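Local coordinates for putative capsid protein of prophage (Escherichia coli CFT073, PDB 3BQW) that probably forms the protein shell of a phage head as a major capsid protein encoded by a prophage, at residues Leu226-Glu238 / Ser249-Val261. Numbering follows the deposited sequence.
Sequences LYDLSRGSESAAE and SFKGYLGDLALIV
With CG anti to the carbonyl carbon (chi1 -65°), Y253 carries its ring across to E238, whose CG lies anti to the backbone N (chi1 -160°). Two partners grip the phenol oxygen: Y253 OH donates to E238 OE1 (2.6 Å), on the anti side of the carboxylate, and accepts from S235 OG (2.7 Å). S235, the N-cap of helix 236-241, takes E238 N on OG (3.0 Å), which ties the start of the helix to the tyrosine. The E238 chain lies over one face of the F250 ring, CG 3.8 Å from the ring centroid in a CH-pi contact, with carboxylate and ring nearly parallel. R231 slides past F250 in the other direction, CB 3.6 Å from F250 CE2; its NH1 gives F250 O a weak, bent hydrogen bond.

Strands 248-254 and 257-267 form a hairpin closed by a type II' turn from L254 to L257, and the 226-238 segment passes along the first strand at D228 before turning into the helix. D228 and Y253 make a single antiparallel bridge, with Y253 N to D228 O at 3.0 Å. Next to it G252, with no side chain in the way, brings CA to 3.2 Å from D228 O, a CA-H...O contact. Y227 hooks back so that OH donates to K251 O (2.9 Å), while W214 meets its ring edge-to-face. In the first turn of the helix, A237 CB packs on A258 CB.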
# COMPACT_ATOMS: atom_id res chain seq x y z
N LEU A 226 -7.09 28.62 -12.38
CA LEU A 226 -6.23 28.58 -11.17
C LEU A 226 -5.23 27.44 -11.21
O LEU A 226 -4.25 27.45 -10.47
CB LEU A 226 -7.09 28.42 -9.91
CG LEU A 226 -8.05 29.54 -9.55
CD1 LEU A 226 -8.86 29.19 -8.32
CD2 LEU A 226 -7.28 30.85 -9.37
N TYR A 227 -5.51 26.44 -12.04
CA TYR A 227 -4.67 25.24 -12.20
C TYR A 227 -3.24 25.63 -12.60
O TYR A 227 -3.03 26.25 -13.65
CB TYR A 227 -5.32 24.29 -13.24
CG TYR A 227 -4.52 23.07 -13.67
CD1 TYR A 227 -3.66 22.41 -12.80
CD2 TYR A 227 -4.67 22.55 -14.96
CE1 TYR A 227 -2.95 21.29 -13.21
CE2 TYR A 227 -3.97 21.43 -15.38
CZ TYR A 227 -3.10 20.79 -14.51
OH TYR A 227 -2.39 19.66 -14.93
N ASP A 228 -2.28 25.24 -11.77
CA ASP A 228 -0.88 25.56 -11.97
C ASP A 228 -0.11 24.30 -12.33
O ASP A 228 0.39 23.59 -11.45
CB ASP A 228 -0.33 26.20 -10.69
CG ASP A 228 1.00 26.86 -10.89
OD1 ASP A 228 1.71 26.55 -11.88
OD2 ASP A 228 1.34 27.70 -10.03
N LEU A 229 -0.03 24.03 -13.64
CA LEU A 229 0.70 22.89 -14.21
C LEU A 229 2.19 22.84 -13.81
O LEU A 229 2.79 21.76 -13.81
CB LEU A 229 0.58 22.89 -15.75
CG LEU A 229 1.21 21.76 -16.58
CD1 LEU A 229 0.55 20.41 -16.31
CD2 LEU A 229 1.17 22.08 -18.08
N SER A 230 2.78 23.98 -13.47
CA SER A 230 4.20 24.05 -13.10
C SER A 230 4.54 23.19 -11.89
O SER A 230 3.78 23.13 -10.92
CB SER A 230 4.63 25.48 -12.81
OG SER A 230 5.46 25.50 -11.66
N ARG A 231 5.69 22.53 -11.96
CA ARG A 231 6.20 21.74 -10.83
C ARG A 231 7.67 21.39 -11.04
O ARG A 231 8.18 21.51 -12.16
CB ARG A 231 5.38 20.46 -10.63
CG ARG A 231 4.47 20.08 -11.78
CD ARG A 231 5.24 19.75 -13.07
NE ARG A 231 5.12 18.33 -13.35
CZ ARG A 231 3.99 17.74 -13.76
NH1 ARG A 231 4.00 16.44 -13.96
NH2 ARG A 231 2.88 18.45 -13.97
N GLY A 232 8.35 20.97 -9.97
CA GLY A 232 9.72 20.46 -10.11
C GLY A 232 10.35 19.92 -8.84
O GLY A 232 11.17 20.61 -8.21
N SER A 233 10.00 18.68 -8.48
CA SER A 233 10.50 18.01 -7.26
C SER A 233 10.50 18.92 -6.02
O SER A 233 11.27 18.71 -5.06
CB SER A 233 11.90 17.46 -7.53
OG SER A 233 11.85 16.58 -8.63
N GLU A 234 9.59 19.90 -6.05
CA GLU A 234 9.61 21.04 -5.14
C GLU A 234 8.93 20.69 -3.81
O GLU A 234 8.99 21.47 -2.85
CB GLU A 234 8.89 22.22 -5.82
CG GLU A 234 9.32 23.62 -5.36
CD GLU A 234 10.13 24.38 -6.41
OE1 GLU A 234 11.14 23.83 -6.93
OE2 GLU A 234 9.77 25.55 -6.71
N SER A 235 8.28 19.52 -3.76
CA SER A 235 7.55 19.05 -2.58
C SER A 235 7.75 17.56 -2.35
O SER A 235 8.09 16.82 -3.28
CB SER A 235 6.05 19.37 -2.73
OG SER A 235 5.40 18.55 -3.71
N ALA A 236 7.54 17.11 -1.11
CA ALA A 236 7.46 15.68 -0.80
C ALA A 236 6.40 14.96 -1.65
O ALA A 236 6.62 13.83 -2.09
CB ALA A 236 7.14 15.48 0.68
N ALA A 237 5.25 15.61 -1.87
CA ALA A 237 4.17 15.05 -2.72
C ALA A 237 4.70 14.73 -4.11
O ALA A 237 4.52 13.64 -4.63
CB ALA A 237 2.99 16.04 -2.81
N GLU A 238 5.41 15.69 -4.68
CA GLU A 238 5.96 15.59 -6.03
C GLU A 238 7.08 14.55 -6.14
O GLU A 238 7.12 13.75 -7.07
CB GLU A 238 6.46 16.97 -6.44
CG GLU A 238 6.59 17.12 -7.88
CD GLU A 238 6.96 18.52 -8.29
OE1 GLU A 238 6.80 19.51 -7.51
OE2 GLU A 238 7.44 18.62 -9.44
N SER A 249 -0.08 10.21 -11.59
CA SER A 249 0.29 11.35 -12.37
C SER A 249 0.21 12.59 -11.51
O SER A 249 -0.84 12.90 -10.92
CB SER A 249 -0.65 11.50 -13.56
OG SER A 249 -0.33 12.70 -14.25
N PHE A 250 1.33 13.30 -11.43
CA PHE A 250 1.41 14.55 -10.75
C PHE A 250 0.96 15.64 -11.71
O PHE A 250 1.50 15.77 -12.80
CB PHE A 250 2.82 14.85 -10.25
CG PHE A 250 2.87 16.01 -9.29
CD1 PHE A 250 2.68 15.81 -7.95
CD2 PHE A 250 3.05 17.28 -9.76
CE1 PHE A 250 2.67 16.88 -7.07
CE2 PHE A 250 3.06 18.36 -8.89
CZ PHE A 250 2.85 18.16 -7.55
N LYS A 251 -0.03 16.41 -11.29
CA LYS A 251 -0.70 17.37 -12.15
C LYS A 251 -0.26 18.81 -11.95
O LYS A 251 -0.41 19.62 -12.86
CB LYS A 251 -2.22 17.29 -11.94
CG LYS A 251 -2.83 15.98 -12.40
CD LYS A 251 -2.53 15.73 -13.87
CE LYS A 251 -3.19 14.48 -14.33
NZ LYS A 251 -2.83 14.12 -15.70
N GLY A 252 0.26 19.14 -10.78
CA GLY A 252 0.58 20.52 -10.46
C GLY A 252 0.06 20.90 -9.09
O GLY A 252 -0.11 20.05 -8.24
N TYR A 253 -0.21 22.19 -8.91
CA TYR A 253 -0.60 22.75 -7.63
C TYR A 253 -1.82 23.65 -7.78
O TYR A 253 -2.07 24.23 -8.84
CB TYR A 253 0.55 23.55 -7.01
CG TYR A 253 1.76 22.72 -6.65
CD1 TYR A 253 1.94 22.24 -5.34
CD2 TYR A 253 2.70 22.37 -7.61
CE1 TYR A 253 3.06 21.47 -5.00
CE2 TYR A 253 3.81 21.60 -7.29
CZ TYR A 253 3.99 21.15 -5.99
OH TYR A 253 5.11 20.40 -5.70
N LEU A 254 -2.59 23.72 -6.69
CA LEU A 254 -3.70 24.65 -6.54
C LEU A 254 -3.39 25.43 -5.27
O LEU A 254 -3.80 25.06 -4.19
CB LEU A 254 -5.00 23.85 -6.44
CG LEU A 254 -6.38 24.50 -6.49
CD1 LEU A 254 -6.51 25.46 -7.70
CD2 LEU A 254 -7.45 23.37 -6.55
N GLY A 255 -2.61 26.50 -5.40
CA GLY A 255 -2.09 27.17 -4.22
C GLY A 255 -1.02 26.28 -3.62
O GLY A 255 -0.10 25.89 -4.31
N ASP A 256 -1.17 25.92 -2.34
CA ASP A 256 -0.21 25.03 -1.67
C ASP A 256 -0.66 23.57 -1.65
O ASP A 256 -0.08 22.76 -0.95
CB ASP A 256 0.19 25.54 -0.26
CG ASP A 256 -0.99 25.71 0.70
OD1 ASP A 256 -2.16 25.41 0.33
OD2 ASP A 256 -0.74 26.15 1.86
N LEU A 257 -1.66 23.25 -2.47
CA LEU A 257 -2.23 21.92 -2.56
C LEU A 257 -1.70 21.19 -3.78
O LEU A 257 -1.95 21.60 -4.91
CB LEU A 257 -3.74 22.03 -2.68
CG LEU A 257 -4.62 20.80 -2.51
CD1 LEU A 257 -4.48 20.27 -1.11
CD2 LEU A 257 -6.10 21.17 -2.80
N ALA A 258 -0.94 20.12 -3.56
CA ALA A 258 -0.39 19.31 -4.64
C ALA A 258 -1.50 18.43 -5.18
O ALA A 258 -2.33 17.93 -4.42
CB ALA A 258 0.77 18.46 -4.17
N LEU A 259 -1.47 18.22 -6.50
CA LEU A 259 -2.54 17.54 -7.22
C LEU A 259 -2.01 16.27 -7.86
O LEU A 259 -1.13 16.31 -8.72
CB LEU A 259 -3.14 18.45 -8.29
CG LEU A 259 -3.67 19.83 -7.90
CD1 LEU A 259 -3.92 20.63 -9.19
CD2 LEU A 259 -4.96 19.78 -7.02
N ILE A 260 -2.56 15.15 -7.44
CA ILE A 260 -2.14 13.82 -7.84
C ILE A 260 -3.39 13.04 -8.28
O ILE A 260 -4.38 12.96 -7.54
CB ILE A 260 -1.44 13.06 -6.66
CG1 ILE A 260 -0.23 13.85 -6.12
CG2 ILE A 260 -0.98 11.65 -7.11
CD1 ILE A 260 0.58 13.11 -4.98
N VAL A 261 -3.34 12.51 -9.49
CA VAL A 261 -4.31 11.55 -9.96
C VAL A 261 -3.74 10.16 -9.80
O VAL A 261 -2.64 9.87 -10.25
CB VAL A 261 -4.71 11.78 -11.44
CG1 VAL A 261 -5.77 10.76 -11.88
CG2 VAL A 261 -5.19 13.24 -11.62